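Side-chain contacts in GTPase-activating protein GYP1 (Saccharomyces cerevisiae, PDB 1FKM), which stimulates GTP hydrolysis by Ypt/Rab GTPases such as YPT1 and YPT7, through a domain that supplies an arginine finger and a glutamine finger in trans: residues 200-205 and 323-328; 13-18 and 24-29. All coordinates share one frame; numbering follows the deposited sequence.

Interaction 1 of 2, residues 200-205 and 323-328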
ATOM      1  N   ILE A 200       5.102  -7.471 -12.964  1.00 23.90           N
ATOM      2  CA  ILE A 200       5.345  -8.386 -11.858  1.00 23.18           C
ATOM      3  C   ILE A 200       6.364  -9.449 -12.260  1.00 23.51           C
ATOM      4  O   ILE A 200       7.263  -9.780 -11.482  1.00 22.20           O
ATOM      5  CB  ILE A 200       4.055  -9.100 -11.406  1.00 23.71           C
ATOM      6  CG1 ILE A 200       3.011  -8.079 -10.938  1.00 24.43           C
ATOM      7  CG2 ILE A 200       4.386 -10.099 -10.289  1.00 20.61           C
ATOM      8  CD1 ILE A 200       3.464  -7.182  -9.812  1.00 24.32           C
ATOM      9  N   LEU A 201       6.221  -9.993 -13.469  1.00 21.32           N
ATOM     10  CA  LEU A 201       7.156 -11.010 -13.945  1.00 23.00           C
ATOM     11  C   LEU A 201       8.566 -10.434 -14.013  1.00 23.83           C
ATOM     12  O   LEU A 201       9.543 -11.122 -13.706  1.00 24.12           O
ATOM     13  CB  LEU A 201       6.732 -11.540 -15.322  1.00 27.19           C
ATOM     14  CG  LEU A 201       5.428 -12.350 -15.338  1.00 29.86           C
ATOM     15  CD1 LEU A 201       5.070 -12.754 -16.769  1.00 30.53           C
ATOM     16  CD2 LEU A 201       5.592 -13.587 -14.466  1.00 32.61           C
ATOM     17  N   ARG A 202       8.672  -9.167 -14.404  1.00 23.41           N
ATOM     18  CA  ARG A 202       9.971  -8.504 -14.488  1.00 24.61           C
ATOM     19  C   ARG A 202      10.544  -8.309 -13.080  1.00 24.43           C
ATOM     20  O   ARG A 202      11.747  -8.440 -12.866  1.00 23.60           O
ATOM     21  CB  ARG A 202       9.821  -7.147 -15.180  1.00 29.82           C
ATOM     22  CG  ARG A 202      11.129  -6.415 -15.417  1.00 33.31           C
ATOM     23  CD  ARG A 202      10.892  -5.095 -16.138  1.00 35.31           C
ATOM     24  NE  ARG A 202      10.067  -4.181 -15.349  1.00 37.51           N
ATOM     25  CZ  ARG A 202       8.856  -3.761 -15.706  1.00 39.42           C
ATOM     26  NH1 ARG A 202       8.315  -4.170 -16.848  1.00 38.69           N
ATOM     27  NH2 ARG A 202       8.185  -2.930 -14.919  1.00 37.81           N
ATOM     28  N   GLN A 203       9.675  -7.982 -12.129  1.00 21.88           N
ATOM     29  CA  GLN A 203      10.084  -7.786 -10.735  1.00 23.42           C
ATOM     30  C   GLN A 203      10.619  -9.088 -10.142  1.00 22.55           C
ATOM     31  O   GLN A 203      11.646  -9.103  -9.457  1.00 23.30           O
ATOM     32  CB  GLN A 203       8.892  -7.317  -9.897  1.00 28.93           C
ATOM     33  CG  GLN A 203       8.540  -5.850 -10.049  1.00 31.26           C
ATOM     34  CD  GLN A 203       9.563  -4.946  -9.395  1.00 35.15           C
ATOM     35  OE1 GLN A 203      10.643  -4.709  -9.944  1.00 37.77           O
ATOM     36  NE2 GLN A 203       9.235  -4.447  -8.204  1.00 32.61           N
ATOM     37  N   VAL A 204       9.908 -10.180 -10.396  1.00 21.76           N
ATOM     38  CA  VAL A 204      10.316 -11.481  -9.882  1.00 22.57           C
ATOM     39  C   VAL A 204      11.657 -11.883 -10.495  1.00 23.75           C
ATOM     40  O   VAL A 204      12.513 -12.443  -9.807  1.00 24.11           O
ATOM     41  CB  VAL A 204       9.242 -12.554 -10.182  1.00 22.85           C
ATOM     42  CG1 VAL A 204       9.745 -13.938  -9.787  1.00 24.40           C
ATOM     43  CG2 VAL A 204       7.971 -12.228  -9.402  1.00 23.65           C
ATOM     44  N   LYS A 205      11.847 -11.586 -11.779  1.00 24.09           N
ATOM     45  CA  LYS A 205      13.114 -11.905 -12.448  1.00 28.47           C
ATOM     46  C   LYS A 205      14.245 -11.075 -11.833  1.00 25.90           C
ATOM     47  O   LYS A 205      15.361 -11.568 -11.638  1.00 24.56           O
ATOM     48  CB  LYS A 205      13.026 -11.602 -13.947  1.00 41.83           C
ATOM     49  CG  LYS A 205      12.011 -12.446 -14.692  1.00 49.71           C
ATOM     50  CD  LYS A 205      11.824 -11.963 -16.123  1.00 54.82           C
ATOM     51  CE  LYS A 205      10.720 -12.739 -16.832  1.00 57.46           C
ATOM     52  NZ  LYS A 205      10.481 -12.229 -18.213  1.00 61.32           N
ATOM     53  N   SER A 323      10.449   4.865  -8.745  1.00 38.82           N
ATOM     54  CA  SER A 323      11.387   4.047  -7.992  1.00 34.46           C
ATOM     55  C   SER A 323      10.686   3.078  -7.039  1.00 32.64           C
ATOM     56  O   SER A 323      11.344   2.404  -6.244  1.00 31.68           O
ATOM     57  CB  SER A 323      12.363   4.937  -7.212  1.00 34.60           C
ATOM     58  OG  SER A 323      11.676   5.845  -6.360  1.00 40.48           O
ATOM     59  N   LEU A 324       9.358   2.997  -7.121  1.00 23.97           N
ATOM     60  CA  LEU A 324       8.622   2.088  -6.248  1.00 24.20           C
ATOM     61  C   LEU A 324       9.032   0.641  -6.496  1.00 22.53           C
ATOM     62  O   LEU A 324       9.394  -0.077  -5.558  1.00 20.64           O
ATOM     63  CB  LEU A 324       7.104   2.246  -6.440  1.00 25.21           C
ATOM     64  CG  LEU A 324       6.211   1.279  -5.653  1.00 26.19           C
ATOM     65  CD1 LEU A 324       6.581   1.302  -4.178  1.00 26.50           C
ATOM     66  CD2 LEU A 324       4.754   1.668  -5.839  1.00 27.04           C
ATOM     67  N   ASN A 325       8.985   0.211  -7.754  1.00 20.97           N
ATOM     68  CA  ASN A 325       9.368  -1.159  -8.097  1.00 23.30           C
ATOM     69  C   ASN A 325      10.803  -1.478  -7.667  1.00 23.05           C
ATOM     70  O   ASN A 325      11.077  -2.543  -7.108  1.00 21.76           O
ATOM     71  CB  ASN A 325       9.224  -1.387  -9.607  1.00 30.78           C
ATOM     72  CG  ASN A 325       7.868  -1.970  -9.986  1.00 32.62           C
ATOM     73  OD1 ASN A 325       7.507  -2.013 -11.161  1.00 35.53           O
ATOM     74  ND2 ASN A 325       7.123  -2.437  -8.993  1.00 31.12           N
ATOM     75  N   GLU A 326      11.714  -0.553  -7.937  1.00 24.50           N
ATOM     76  CA  GLU A 326      13.118  -0.731  -7.584  1.00 25.89           C
ATOM     77  C   GLU A 326      13.296  -0.912  -6.081  1.00 22.61           C
ATOM     78  O   GLU A 326      13.869  -1.903  -5.637  1.00 22.44           O
ATOM     79  CB  GLU A 326      13.932   0.472  -8.061  1.00 49.99           C
ATOM     80  CG  GLU A 326      15.399   0.434  -7.663  1.00 59.16           C
ATOM     81  CD  GLU A 326      16.148   1.686  -8.082  1.00 65.30           C
ATOM     82  OE1 GLU A 326      15.546   2.545  -8.763  1.00 69.46           O
ATOM     83  OE2 GLU A 326      17.339   1.813  -7.730  1.00 68.52           O
ATOM     84  N   PHE A 327      12.801   0.036  -5.295  1.00 22.36           N
ATOM     85  CA  PHE A 327      12.940  -0.064  -3.849  1.00 21.43           C
ATOM     86  C   PHE A 327      12.286  -1.335  -3.306  1.00 20.81           C
ATOM     87  O   PHE A 327      12.827  -1.987  -2.410  1.00 19.47           O
ATOM     88  CB  PHE A 327      12.322   1.155  -3.155  1.00 23.52           C
ATOM     89  CG  PHE A 327      12.565   1.184  -1.676  1.00 23.90           C
ATOM     90  CD1 PHE A 327      13.867   1.207  -1.174  1.00 23.44           C
ATOM     91  CD2 PHE A 327      11.500   1.161  -0.780  1.00 23.60           C
ATOM     92  CE1 PHE A 327      14.105   1.205   0.204  1.00 23.26           C
ATOM     93  CE2 PHE A 327      11.725   1.158   0.597  1.00 24.40           C
ATOM     94  CZ  PHE A 327      13.032   1.180   1.092  1.00 24.75           C
ATOM     95  N   HIS A 328      11.126  -1.693  -3.851  1.00 18.48           N
ATOM     96  CA  HIS A 328      10.425  -2.880  -3.384  1.00 19.05           C
ATOM     97  C   HIS A 328      11.231  -4.150  -3.614  1.00 17.28           C
ATOM     98  O   HIS A 328      11.215  -5.057  -2.783  1.00 17.74           O
ATOM     99  CB  HIS A 328       9.053  -3.018  -4.054  1.00 17.50           C
ATOM    100  CG  HIS A 328       8.208  -4.102  -3.458  1.00 22.61           C
ATOM    101  ND1 HIS A 328       7.850  -4.114  -2.125  1.00 22.94           N
ATOM    102  CD2 HIS A 328       7.679  -5.226  -3.998  1.00 23.10           C
ATOM    103  CE1 HIS A 328       7.140  -5.198  -1.872  1.00 23.65           C
ATOM    104  NE2 HIS A 328       7.023  -5.891  -2.991  1.00 23.61           N
TER
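Gln203 reaches Asn325 by a bend at its second torsion (chi2 -71°), with CG beside its own backbone N; this sets the amide end against helix 324-338. There NE2 donates to the backbone O of Asn325 over 2.9 Å, nearly straight at 169°. The acceptor lies in the plane of the glutamine amide, whereas the donor meets the C=O group from the side and tilted from the carbonyl plane. The two side-chain amides cross at a slant, their planes 33° apart, with Gln203 CD 3.5 Å from Asn325 CG. Gln203 NE2 also comes within 3.0 Å of Asn325 ND2, but both are donors and no bond joins them; ND2 is instead bonded to Asn192. Arg202 NH2 stays 3.9 Å from Asn325 OD1, and its guanidinium forms a salt bridge with Asp191. With an alanine in place of Gln203, the carbonyl of Asn325 would probably be left without this donor, and a gap is likely to open beside the Asn325 amide. The short axes, 10.6 Å apart, are bridged by this polar contact, while Met237 of helix 230-238 touches both Gln203 and His328, and His328 bonds to Tyr257 of helix 247-261.

Interaction 2 of 2, residues 13-18 and 24-29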
ATOM      1  N   ASN A  13       5.240  21.634  13.212  1.00 27.97           N
ATOM      2  CA  ASN A  13       5.908  22.827  12.705  1.00 30.22           C
ATOM      3  C   ASN A  13       6.243  22.745  11.220  1.00 29.11           C
ATOM      4  O   ASN A  13       6.466  23.766  10.575  1.00 30.91           O
ATOM      5  CB  ASN A  13       7.166  23.123  13.524  1.00 36.05           C
ATOM      6  CG  ASN A  13       6.837  23.597  14.931  1.00 37.57           C
ATOM      7  OD1 ASN A  13       5.964  24.445  15.119  1.00 40.96           O
ATOM      8  ND2 ASN A  13       7.533  23.056  15.920  1.00 37.87           N
ATOM      9  N   ILE A  14       6.276  21.534  10.676  1.00 27.61           N
ATOM     10  CA  ILE A  14       6.544  21.366   9.255  1.00 26.00           C
ATOM     11  C   ILE A  14       5.232  21.540   8.499  1.00 26.75           C
ATOM     12  O   ILE A  14       5.189  22.137   7.422  1.00 26.42           O
ATOM     13  CB  ILE A  14       7.109  19.957   8.941  1.00 25.75           C
ATOM     14  CG1 ILE A  14       8.540  19.839   9.469  1.00 26.70           C
ATOM     15  CG2 ILE A  14       7.073  19.696   7.432  1.00 25.21           C
ATOM     16  CD1 ILE A  14       9.171  18.470   9.252  1.00 24.75           C
ATOM     17  N   LEU A  15       4.154  21.048   9.097  1.00 23.85           N
ATOM     18  CA  LEU A  15       2.841  21.088   8.470  1.00 28.00           C
ATOM     19  C   LEU A  15       1.949  22.297   8.741  1.00 32.54           C
ATOM     20  O   LEU A  15       1.160  22.685   7.878  1.00 32.98           O
ATOM     21  CB  LEU A  15       2.071  19.825   8.855  1.00 27.23           C
ATOM     22  CG  LEU A  15       2.730  18.496   8.491  1.00 25.98           C
ATOM     23  CD1 LEU A  15       1.949  17.355   9.122  1.00 24.54           C
ATOM     24  CD2 LEU A  15       2.787  18.346   6.968  1.00 25.00           C
ATOM     25  N   LYS A  16       2.071  22.893   9.923  1.00 39.09           N
ATOM     26  CA  LYS A  16       1.213  24.019  10.287  1.00 44.96           C
ATOM     27  C   LYS A  16       1.872  25.395  10.313  1.00 48.12           C
ATOM     28  O   LYS A  16       3.037  25.535  10.684  1.00 49.33           O
ATOM     29  CB  LYS A  16       0.565  23.720  11.638  1.00 52.58           C
ATOM     30  CG  LYS A  16      -0.187  22.396  11.638  1.00 55.46           C
ATOM     31  CD  LYS A  16      -0.603  21.955  13.029  1.00 58.39           C
ATOM     32  CE  LYS A  16      -1.272  20.587  12.974  1.00 60.77           C
ATOM     33  NZ  LYS A  16      -1.631  20.071  14.324  1.00 63.10           N
ATOM     34  N   ASP A  17       1.106  26.404   9.902  1.00 55.51           N
ATOM     35  CA  ASP A  17       1.565  27.791   9.864  1.00 59.24           C
ATOM     36  C   ASP A  17       2.860  27.959   9.065  1.00 59.50           C
ATOM     37  O   ASP A  17       3.851  28.477   9.582  1.00 58.72           O
ATOM     38  CB  ASP A  17       1.765  28.307  11.294  1.00 69.74           C
ATOM     39  CG  ASP A  17       2.030  29.804  11.350  1.00 70.12           C
ATOM     40  OD1 ASP A  17       1.968  30.466  10.291  1.00 70.12           O
ATOM     41  OD2 ASP A  17       2.297  30.319  12.457  1.00 70.12           O
ATOM     42  N   LYS A  18       2.847  27.537   7.801  1.00 70.12           N
ATOM     43  CA  LYS A  18       4.035  27.640   6.951  1.00 70.12           C
ATOM     44  C   LYS A  18       3.680  28.075   5.522  1.00 69.32           C
ATOM     45  O   LYS A  18       4.557  28.401   4.723  1.00 70.12           O
ATOM     46  CB  LYS A  18       4.761  26.286   6.925  1.00 64.34           C
ATOM     47  CG  LYS A  18       6.278  26.358   6.735  1.00 67.15           C
ATOM     48  CD  LYS A  18       6.673  26.837   5.346  1.00 70.12           C
ATOM     49  CE  LYS A  18       8.181  26.815   5.152  1.00 70.12           C
ATOM     50  NZ  LYS A  18       8.730  25.433   5.239  1.00 70.12           N
ATOM     51  N   GLN A  24      10.819  18.540   0.953  1.00 33.51           N
ATOM     52  CA  GLN A  24      12.113  17.972   1.321  1.00 34.61           C
ATOM     53  C   GLN A  24      12.186  17.649   2.805  1.00 31.87           C
ATOM     54  O   GLN A  24      12.546  16.534   3.191  1.00 28.91           O
ATOM     55  CB  GLN A  24      13.249  18.936   0.972  1.00 55.40           C
ATOM     56  CG  GLN A  24      13.594  19.017  -0.504  1.00 62.70           C
ATOM     57  CD  GLN A  24      14.873  19.799  -0.748  1.00 67.29           C
ATOM     58  OE1 GLN A  24      15.931  19.466  -0.207  1.00 69.23           O
ATOM     59  NE2 GLN A  24      14.786  20.846  -1.563  1.00 70.12           N
ATOM     60  N   ASP A  25      11.865  18.632   3.640  1.00 27.68           N
ATOM     61  CA  ASP A  25      11.901  18.422   5.079  1.00 25.72           C
ATOM     62  C   ASP A  25      10.942  17.302   5.461  1.00 22.72           C
ATOM     63  O   ASP A  25      11.273  16.436   6.267  1.00 20.10           O
ATOM     64  CB  ASP A  25      11.507  19.699   5.830  1.00 39.20           C
ATOM     65  CG  ASP A  25      12.512  20.822   5.650  1.00 43.35           C
ATOM     66  OD1 ASP A  25      13.729  20.545   5.677  1.00 45.11           O
ATOM     67  OD2 ASP A  25      12.082  21.984   5.499  1.00 47.44           O
ATOM     68  N   LEU A  26       9.760  17.310   4.857  1.00 22.45           N
ATOM     69  CA  LEU A  26       8.750  16.300   5.158  1.00 22.83           C
ATOM     70  C   LEU A  26       9.205  14.875   4.818  1.00 23.03           C
ATOM     71  O   LEU A  26       9.028  13.953   5.614  1.00 22.30           O
ATOM     72  CB  LEU A  26       7.450  16.633   4.416  1.00 23.90           C
ATOM     73  CG  LEU A  26       6.246  15.737   4.718  1.00 21.85           C
ATOM     74  CD1 LEU A  26       5.916  15.805   6.208  1.00 22.17           C
ATOM     75  CD2 LEU A  26       5.051  16.179   3.867  1.00 20.76           C
ATOM     76  N   ARG A  27       9.786  14.700   3.636  1.00 23.92           N
ATOM     77  CA  ARG A  27      10.275  13.392   3.207  1.00 25.37           C
ATOM     78  C   ARG A  27      11.385  12.895   4.134  1.00 25.12           C
ATOM     79  O   ARG A  27      11.431  11.722   4.502  1.00 22.94           O
ATOM     80  CB  ARG A  27      10.834  13.468   1.786  1.00 33.84           C
ATOM     81  CG  ARG A  27       9.806  13.616   0.686  1.00 40.77           C
ATOM     82  CD  ARG A  27      10.490  13.594  -0.679  1.00 47.89           C
ATOM     83  NE  ARG A  27      11.361  12.429  -0.818  1.00 55.13           N
ATOM     84  CZ  ARG A  27      12.074  12.144  -1.905  1.00 59.16           C
ATOM     85  NH1 ARG A  27      12.025  12.940  -2.965  1.00 61.93           N
ATOM     86  NH2 ARG A  27      12.837  11.058  -1.933  1.00 60.65           N
ATOM     87  N   GLN A  28      12.282  13.801   4.502  1.00 24.93           N
ATOM     88  CA  GLN A  28      13.404  13.462   5.369  1.00 25.85           C
ATOM     89  C   GLN A  28      12.988  12.863   6.708  1.00 24.30           C
ATOM     90  O   GLN A  28      13.498  11.818   7.112  1.00 24.14           O
ATOM     91  CB  GLN A  28      14.261  14.708   5.607  1.00 41.02           C
ATOM     92  CG  GLN A  28      15.358  14.522   6.636  1.00 46.70           C
ATOM     93  CD  GLN A  28      16.171  15.784   6.845  1.00 51.33           C
ATOM     94  OE1 GLN A  28      15.634  16.826   7.226  1.00 54.38           O
ATOM     95  NE2 GLN A  28      17.473  15.698   6.593  1.00 53.14           N
ATOM     96  N   ILE A  29      12.063  13.520   7.399  1.00 21.92           N
ATOM     97  CA  ILE A  29      11.622  13.026   8.691  1.00 21.90           C
ATOM     98  C   ILE A  29      10.652  11.853   8.577  1.00 20.67           C
ATOM     99  O   ILE A  29      10.690  10.938   9.400  1.00 22.16           O
ATOM    100  CB  ILE A  29      10.967  14.159   9.534  1.00 26.21           C
ATOM    101  CG1 ILE A  29      10.676  13.650  10.947  1.00 27.53           C
ATOM    102  CG2 ILE A  29       9.690  14.653   8.861  1.00 27.45           C
ATOM    103  CD1 ILE A  29      10.237  14.737  11.920  1.00 31.36           C
TER
HETATM  104  O   HOH W   1       9.782  22.950   7.083  1.00 35.94           O
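Ile14 meets three residues of the facing helix, and its two branches divide the work. CD1, at the end of the chain extended by an anti chi2 of 178°, lies 3.9 Å from CG2 of Ile29, the two side chains running past each other in opposite directions. The same methyl sits 4.2 Å from the backbone O of Asp25, with Asp25 CB close by. The other branch, CG2, turns to Leu26 and approaches its CD1 at 4.2 Å. Leu26 CD1 is shared, since Leu15 CD2 also comes to 4.1 Å from it, with the two leucine side chains crossing at about a right angle. Leu26 holds CG anti to its backbone N (chi1 -175°), which places CD1 where both Ile14 and Leu15 touch it.

One shell out, Val42 of helix 39-46 touches both Leu15 and Leu26, so helix 39-46 packs against this leucine pair through Val42. Leu15 also packs on Ile21 and His38, and Ile29 on Lys10 and Phe11 of helix 4-15. The start of helix 23-30 is held by a bond from Asp25 N to Asn22 OD1. After Leu15 the chain leaves helical geometry at Lys16 and turns back, forming a short helical hairpin.

At the margin a water donates to Asp25 OD2 at 3.0 Å and accepts a weak bond from Lys18 NZ at 3.3 Å. The charged atoms, Lys18 NZ and Asp25 OD2, are 4.8 Å apart and make no direct salt bridge, and the lysine is poorly ordered. With no hydrogen bond directly between the segments, the hairpin is joined chiefly by branched aliphatic packing, and the water-mediated charge pair probably adds only a modest, solvent-modulated attraction.

Both contacts join helices of the same all-helical GAP domain construct, but they share no helix, and their centres lie 30 Å apart. Their nearest atoms approach to about 7 Å without touching. Along the chain they come in series: interaction 2 closes near the N-terminus, across a connection of five residues, before interaction 1 opens. Interaction 1 instead spans 117 intervening residues, including the unmodelled segment 263-322, and brings helix 198-214 against helix 324-338. One is therefore a local hairpin contact and the other a long-range tie within the fold. Both lie away from the arginine and glutamine fingers, which is consistent with a role in the fold rather than in catalysis.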